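PDB 5ZE8: cytochrome c552 from Thermochromatium tepidum, which binds five heme c groups and probably carries electrons at low potential in a thermophilic purple sulfur photosynthetic bacterium. Local coordinates for residues A[304-314]-A[375-383]. Sequence-based numbering, arbitrary orientation.
With HEC (heme c), chain F.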
loop_
_atom_site.group_PDB
_atom_site.type_symbol
_atom_site.label_atom_id
_atom_site.label_comp_id
_atom_site.label_asym_id
_atom_site.label_seq_id
_atom_site.Cartn_x
_atom_site.Cartn_y
_atom_site.Cartn_z
ATOM N N ILE A 304 10.029 -17.552 9.114
ATOM C CA ILE A 304 9.323 -16.258 8.858
ATOM C C ILE A 304 7.910 -16.634 8.372
ATOM O O ILE A 304 7.779 -17.115 7.259
ATOM C CB ILE A 304 10.030 -15.391 7.813
ATOM C CG1 ILE A 304 11.537 -15.333 8.111
ATOM C CG2 ILE A 304 9.412 -14.005 7.866
ATOM C CD1 ILE A 304 12.311 -14.494 7.129
ATOM N N ARG A 305 6.899 -16.368 9.196
ATOM C CA ARG A 305 5.505 -16.587 8.775
ATOM C C ARG A 305 4.855 -15.255 8.362
ATOM O O ARG A 305 4.837 -14.277 9.135
ATOM C CB ARG A 305 4.699 -17.159 9.917
ATOM C CG ARG A 305 3.183 -17.195 9.652
ATOM C CD ARG A 305 2.415 -17.960 10.779
ATOM N NE ARG A 305 0.973 -17.897 10.570
ATOM C CZ ARG A 305 0.022 -17.984 11.520
ATOM N NH1 ARG A 305 0.335 -18.287 12.779
ATOM N NH2 ARG A 305 -1.246 -17.770 11.197
ATOM N N ASN A 306 4.364 -15.227 7.122
ATOM C CA ASN A 306 3.558 -14.109 6.622
ATOM C C ASN A 306 2.149 -14.277 7.205
ATOM O O ASN A 306 1.456 -15.250 6.914
ATOM C CB ASN A 306 3.510 -14.191 5.117
ATOM C CG ASN A 306 2.692 -13.110 4.486
ATOM O OD1 ASN A 306 2.308 -12.179 5.160
ATOM N ND2 ASN A 306 2.361 -13.269 3.200
ATOM N N LEU A 307 1.745 -13.291 7.967
ATOM C CA LEU A 307 0.395 -13.255 8.568
ATOM C C LEU A 307 -0.658 -12.723 7.596
ATOM O O LEU A 307 -1.869 -12.631 7.996
ATOM C CB LEU A 307 0.397 -12.377 9.823
ATOM C CG LEU A 307 1.150 -13.053 10.983
ATOM C CD1 LEU A 307 1.453 -12.027 12.073
ATOM C CD2 LEU A 307 0.494 -14.364 11.462
ATOM N N GLN A 308 -0.293 -12.317 6.370
ATOM C CA GLN A 308 -1.189 -11.616 5.455
ATOM C C GLN A 308 -1.765 -12.573 4.427
ATOM O O GLN A 308 -1.113 -13.590 4.059
ATOM C CB GLN A 308 -0.362 -10.524 4.746
ATOM C CG GLN A 308 0.343 -9.580 5.728
ATOM C CD GLN A 308 1.607 -8.984 5.130
ATOM O OE1 GLN A 308 1.631 -8.548 3.936
ATOM N NE2 GLN A 308 2.641 -8.950 5.919
ATOM N N PRO A 309 -2.908 -12.263 3.805
ATOM C CA PRO A 309 -3.529 -13.063 2.790
ATOM C C PRO A 309 -3.069 -12.662 1.372
ATOM O O PRO A 309 -3.542 -13.173 0.392
ATOM C CB PRO A 309 -5.006 -12.700 2.979
ATOM C CG PRO A 309 -5.007 -11.273 3.413
ATOM C CD PRO A 309 -3.799 -11.192 4.310
ATOM N N HIS A 310 -2.237 -11.607 1.293
ATOM C CA HIS A 310 -1.535 -11.199 0.085
ATOM C C HIS A 310 -0.063 -11.511 0.326
ATOM O O HIS A 310 0.316 -11.871 1.425
ATOM C CB HIS A 310 -1.791 -9.721 -0.265
ATOM C CG HIS A 310 -1.701 -8.750 0.908
ATOM N ND1 HIS A 310 -0.555 -8.501 1.667
ATOM C CD2 HIS A 310 -2.657 -7.924 1.421
ATOM C CE1 HIS A 310 -0.837 -7.580 2.580
ATOM N NE2 HIS A 310 -2.110 -7.208 2.443
ATOM N N ALA A 311 0.752 -11.359 -0.709
ATOM C CA ALA A 311 2.202 -11.477 -0.489
ATOM C C ALA A 311 2.747 -10.478 0.537
ATOM O O ALA A 311 2.108 -9.460 0.909
ATOM C CB ALA A 311 2.977 -11.326 -1.788
ATOM N N MET A 312 3.950 -10.788 1.026
ATOM C CA MET A 312 4.640 -9.890 1.885
ATOM C C MET A 312 6.026 -9.680 1.304
ATOM O O MET A 312 6.812 -10.615 1.347
ATOM C CB MET A 312 4.750 -10.391 3.313
ATOM C CG MET A 312 5.648 -9.602 4.235
ATOM S SD MET A 312 5.412 -7.838 4.280
ATOM C CE MET A 312 6.567 -7.290 5.575
ATOM N N PRO A 313 6.345 -8.515 0.748
ATOM C CA PRO A 313 5.543 -7.322 0.682
ATOM C C PRO A 313 4.701 -7.234 -0.574
ATOM O O PRO A 313 5.197 -7.380 -1.726
ATOM C CB PRO A 313 6.609 -6.210 0.702
ATOM C CG PRO A 313 7.770 -6.839 -0.082
ATOM C CD PRO A 313 7.734 -8.265 0.292
ATOM N N THR A 314 3.436 -6.886 -0.409
ATOM C CA THR A 314 2.560 -6.674 -1.550
ATOM C C THR A 314 2.682 -5.241 -2.091
ATOM O O THR A 314 3.306 -4.376 -1.493
ATOM C CB THR A 314 1.102 -7.001 -1.188
ATOM O OG1 THR A 314 0.345 -7.257 -2.383
ATOM C CG2 THR A 314 0.458 -5.927 -0.314
ATOM N N ASP A 375 10.204 -14.110 -8.279
ATOM C CA ASP A 375 9.471 -13.555 -7.140
ATOM C C ASP A 375 9.783 -14.351 -5.955
ATOM O O ASP A 375 9.287 -15.507 -5.775
ATOM C CB ASP A 375 7.957 -13.638 -7.371
ATOM C CG ASP A 375 7.140 -12.954 -6.324
ATOM O OD1 ASP A 375 7.700 -12.438 -5.371
ATOM O OD2 ASP A 375 5.877 -12.988 -6.418
ATOM N N THR A 376 10.569 -13.749 -5.069
ATOM C CA THR A 376 10.977 -14.424 -3.844
ATOM C C THR A 376 10.287 -13.866 -2.616
ATOM O O THR A 376 10.636 -14.194 -1.474
ATOM C CB THR A 376 12.470 -14.292 -3.619
ATOM O OG1 THR A 376 12.872 -12.960 -3.556
ATOM C CG2 THR A 376 13.240 -14.936 -4.775
ATOM N N ARG A 377 9.275 -12.990 -2.863
ATOM C CA ARG A 377 8.516 -12.460 -1.731
ATOM C C ARG A 377 7.818 -13.616 -0.977
ATOM O O ARG A 377 7.630 -14.706 -1.497
ATOM C CB ARG A 377 7.504 -11.417 -2.219
ATOM C CG ARG A 377 8.112 -10.211 -2.973
ATOM C CD ARG A 377 7.081 -9.355 -3.649
ATOM N NE ARG A 377 6.221 -10.137 -4.487
ATOM C CZ ARG A 377 4.904 -9.971 -4.700
ATOM N NH1 ARG A 377 4.202 -8.969 -4.171
ATOM N NH2 ARG A 377 4.270 -10.821 -5.452
ATOM N N LEU A 378 7.452 -13.369 0.279
ATOM C CA LEU A 378 6.679 -14.343 0.955
ATOM C C LEU A 378 5.316 -14.389 0.320
ATOM O O LEU A 378 4.649 -13.335 0.207
ATOM C CB LEU A 378 6.537 -14.015 2.438
ATOM C CG LEU A 378 7.828 -13.861 3.270
ATOM C CD1 LEU A 378 7.562 -13.181 4.612
ATOM C CD2 LEU A 378 8.430 -15.237 3.441
ATOM N N GLN A 379 4.841 -15.597 0.048
ATOM C CA GLN A 379 3.574 -15.805 -0.564
ATOM C C GLN A 379 2.462 -15.719 0.448
ATOM O O GLN A 379 2.719 -15.736 1.650
ATOM C CB GLN A 379 3.571 -17.118 -1.352
ATOM C CG GLN A 379 4.560 -17.056 -2.542
ATOM C CD GLN A 379 4.312 -15.892 -3.586
ATOM O OE1 GLN A 379 5.248 -15.128 -3.974
ATOM N NE2 GLN A 379 3.069 -15.720 -3.991
ATOM N N PRO A 380 1.204 -15.571 -0.044
ATOM C CA PRO A 380 0.129 -15.435 0.969
ATOM C C PRO A 380 0.196 -16.540 1.998
ATOM O O PRO A 380 0.294 -17.708 1.624
ATOM C CB PRO A 380 -1.114 -15.568 0.128
ATOM C CG PRO A 380 -0.764 -15.048 -1.198
ATOM C CD PRO A 380 0.675 -15.460 -1.399
ATOM N N HIS A 381 0.123 -16.151 3.280
ATOM C CA HIS A 381 0.197 -17.016 4.437
ATOM C C HIS A 381 1.332 -18.041 4.470
ATOM O O HIS A 381 1.255 -19.064 5.147
ATOM C CB HIS A 381 -1.178 -17.677 4.708
ATOM C CG HIS A 381 -1.610 -18.669 3.689
ATOM N ND1 HIS A 381 -2.524 -18.368 2.700
ATOM C CD2 HIS A 381 -1.228 -19.948 3.466
ATOM C CE1 HIS A 381 -2.677 -19.415 1.903
ATOM N NE2 HIS A 381 -1.926 -20.399 2.363
ATOM N N GLU A 382 2.465 -17.730 3.773
ATOM C CA GLU A 382 3.548 -18.645 3.693
ATOM C C GLU A 382 4.393 -18.583 4.970
ATOM O O GLU A 382 4.626 -17.496 5.512
ATOM C CB GLU A 382 4.472 -18.286 2.530
ATOM C CG GLU A 382 5.658 -19.238 2.383
ATOM C CD GLU A 382 6.680 -18.850 1.314
ATOM O OE1 GLU A 382 6.565 -17.806 0.592
ATOM O OE2 GLU A 382 7.637 -19.685 1.191
ATOM N N THR A 383 4.880 -19.771 5.431
ATOM C CA THR A 383 5.921 -19.840 6.422
ATOM C C THR A 383 7.172 -20.362 5.681
ATOM O O THR A 383 7.152 -21.473 5.124
ATOM C CB THR A 383 5.574 -20.701 7.651
ATOM O OG1 THR A 383 4.418 -20.189 8.301
ATOM C CG2 THR A 383 6.842 -20.792 8.524
HETATM FE FE HEC F . -3.068 -5.768 3.544
HETATM C CHA HEC F . -0.085 -4.348 4.042
HETATM C CHB HEC F . -3.600 -3.840 0.769
HETATM C CHC HEC F . -6.032 -7.395 2.937
HETATM C CHD HEC F . -2.814 -7.343 6.576
HETATM N NA HEC F . -2.059 -4.375 2.555
HETATM C C1A HEC F . -0.760 -3.952 2.906
HETATM C C2A HEC F . -0.308 -2.955 1.976
HETATM C C3A HEC F . -1.338 -2.821 1.083
HETATM C C4A HEC F . -2.406 -3.687 1.427
HETATM C CMA HEC F . -1.386 -1.923 -0.157
HETATM C CAA HEC F . 1.083 -2.276 1.957
HETATM C CBA HEC F . 2.119 -3.144 1.251
HETATM C CGA HEC F . 3.503 -2.551 1.172
HETATM O O1A HEC F . 3.787 -1.698 0.298
HETATM O O2A HEC F . 4.354 -2.938 2.031
HETATM N NB HEC F . -4.551 -5.659 2.150
HETATM C C1B HEC F . -4.569 -4.740 1.136
HETATM C C2B HEC F . -5.745 -4.913 0.358
HETATM C C3B HEC F . -6.492 -5.946 0.918
HETATM C C4B HEC F . -5.669 -6.402 2.060
HETATM C CMB HEC F . -6.138 -4.148 -0.913
HETATM C CAB HEC F . -7.718 -6.641 0.484
HETATM C CBB HEC F . -7.678 -7.160 -0.819
HETATM N NC HEC F . -4.200 -7.114 4.557
HETATM C C1C HEC F . -5.355 -7.664 4.096
HETATM C C2C HEC F . -5.905 -8.447 5.164
HETATM C C3C HEC F . -5.047 -8.430 6.230
HETATM C C4C HEC F . -3.929 -7.609 5.809
HETATM C CMC HEC F . -7.270 -9.130 5.126
HETATM C CAC HEC F . -5.095 -9.096 7.597
HETATM C CBC HEC F . -5.300 -10.492 7.626
HETATM N ND HEC F . -1.714 -5.868 4.932
HETATM C C1D HEC F . -1.781 -6.493 6.173
HETATM C C2D HEC F . -0.606 -6.174 7.012
HETATM C C3D HEC F . 0.205 -5.357 6.315
HETATM C C4D HEC F . -0.548 -5.195 5.035
HETATM C CMD HEC F . -0.365 -6.722 8.369
HETATM C CAD HEC F . 1.508 -4.722 6.698
HETATM C CBD HEC F . 2.628 -5.137 5.773
HETATM C CGD HEC F . 3.154 -4.072 4.823
HETATM O O1D HEC F . 2.903 -2.882 4.996
HETATM O O2D HEC F . 3.846 -4.493 3.908
#
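N306 reaches across to the turn 379-382 with its amide: ND2 donates to Q379 O at 2.9 Å and, with its other hydrogen, to H310 O at 3.0 Å, both acceptors lying close to the amide plane. CG anti to the backbone N (chi1 179°) carries the amide between these two carbonyls, while OD1 accepts from Q308 N in an Asx turn. All three bonds together fix the rotation of this buried amide. Q379 O is gripped twice, since E382 N, closing the type II turn, approaches from the face opposite to ND2. Backbone bonds from N306 N to E382 O (2.8 Å) and from H381 N to Q308 O tie down the rest of the turn.

Beyond it, M312 and L378 form a single antiparallel hydrogen-bonded bridge: M312 N donates to L378 O at 2.8 Å and L378 N returns a more bent bond to M312 O. Their side chains run alongside each other, and L378 CD1 also meets I304 CG2 at 3.8 Å, the two side chains crossing at about a right angle. R377 bends at chi3 (-53°), which brings its guanidinium over A311: CB sits against one face, off-centre, while NH1 donates to P313 O at 3.1 Å. NE and NH2 grip the D375 carboxylate side-on, and E246 adds a second salt bridge at NH1.

From the same loop as A311, H310 binds the heme iron through NE2, with H260 as the second protein ligand. H310 ND1 donates to A311 O at 2.9 Å, nearly in the ring plane, fixing the ring's rotation and probably strengthening its donation to iron. T314 CG2 sits over the rim of one face of the H310 ring.

Helix 243-250 packs against P309 and H310; I304 and L378 meet F352 of strand 351-357, and strand 297-306 runs between strands 285-294 and 383-391.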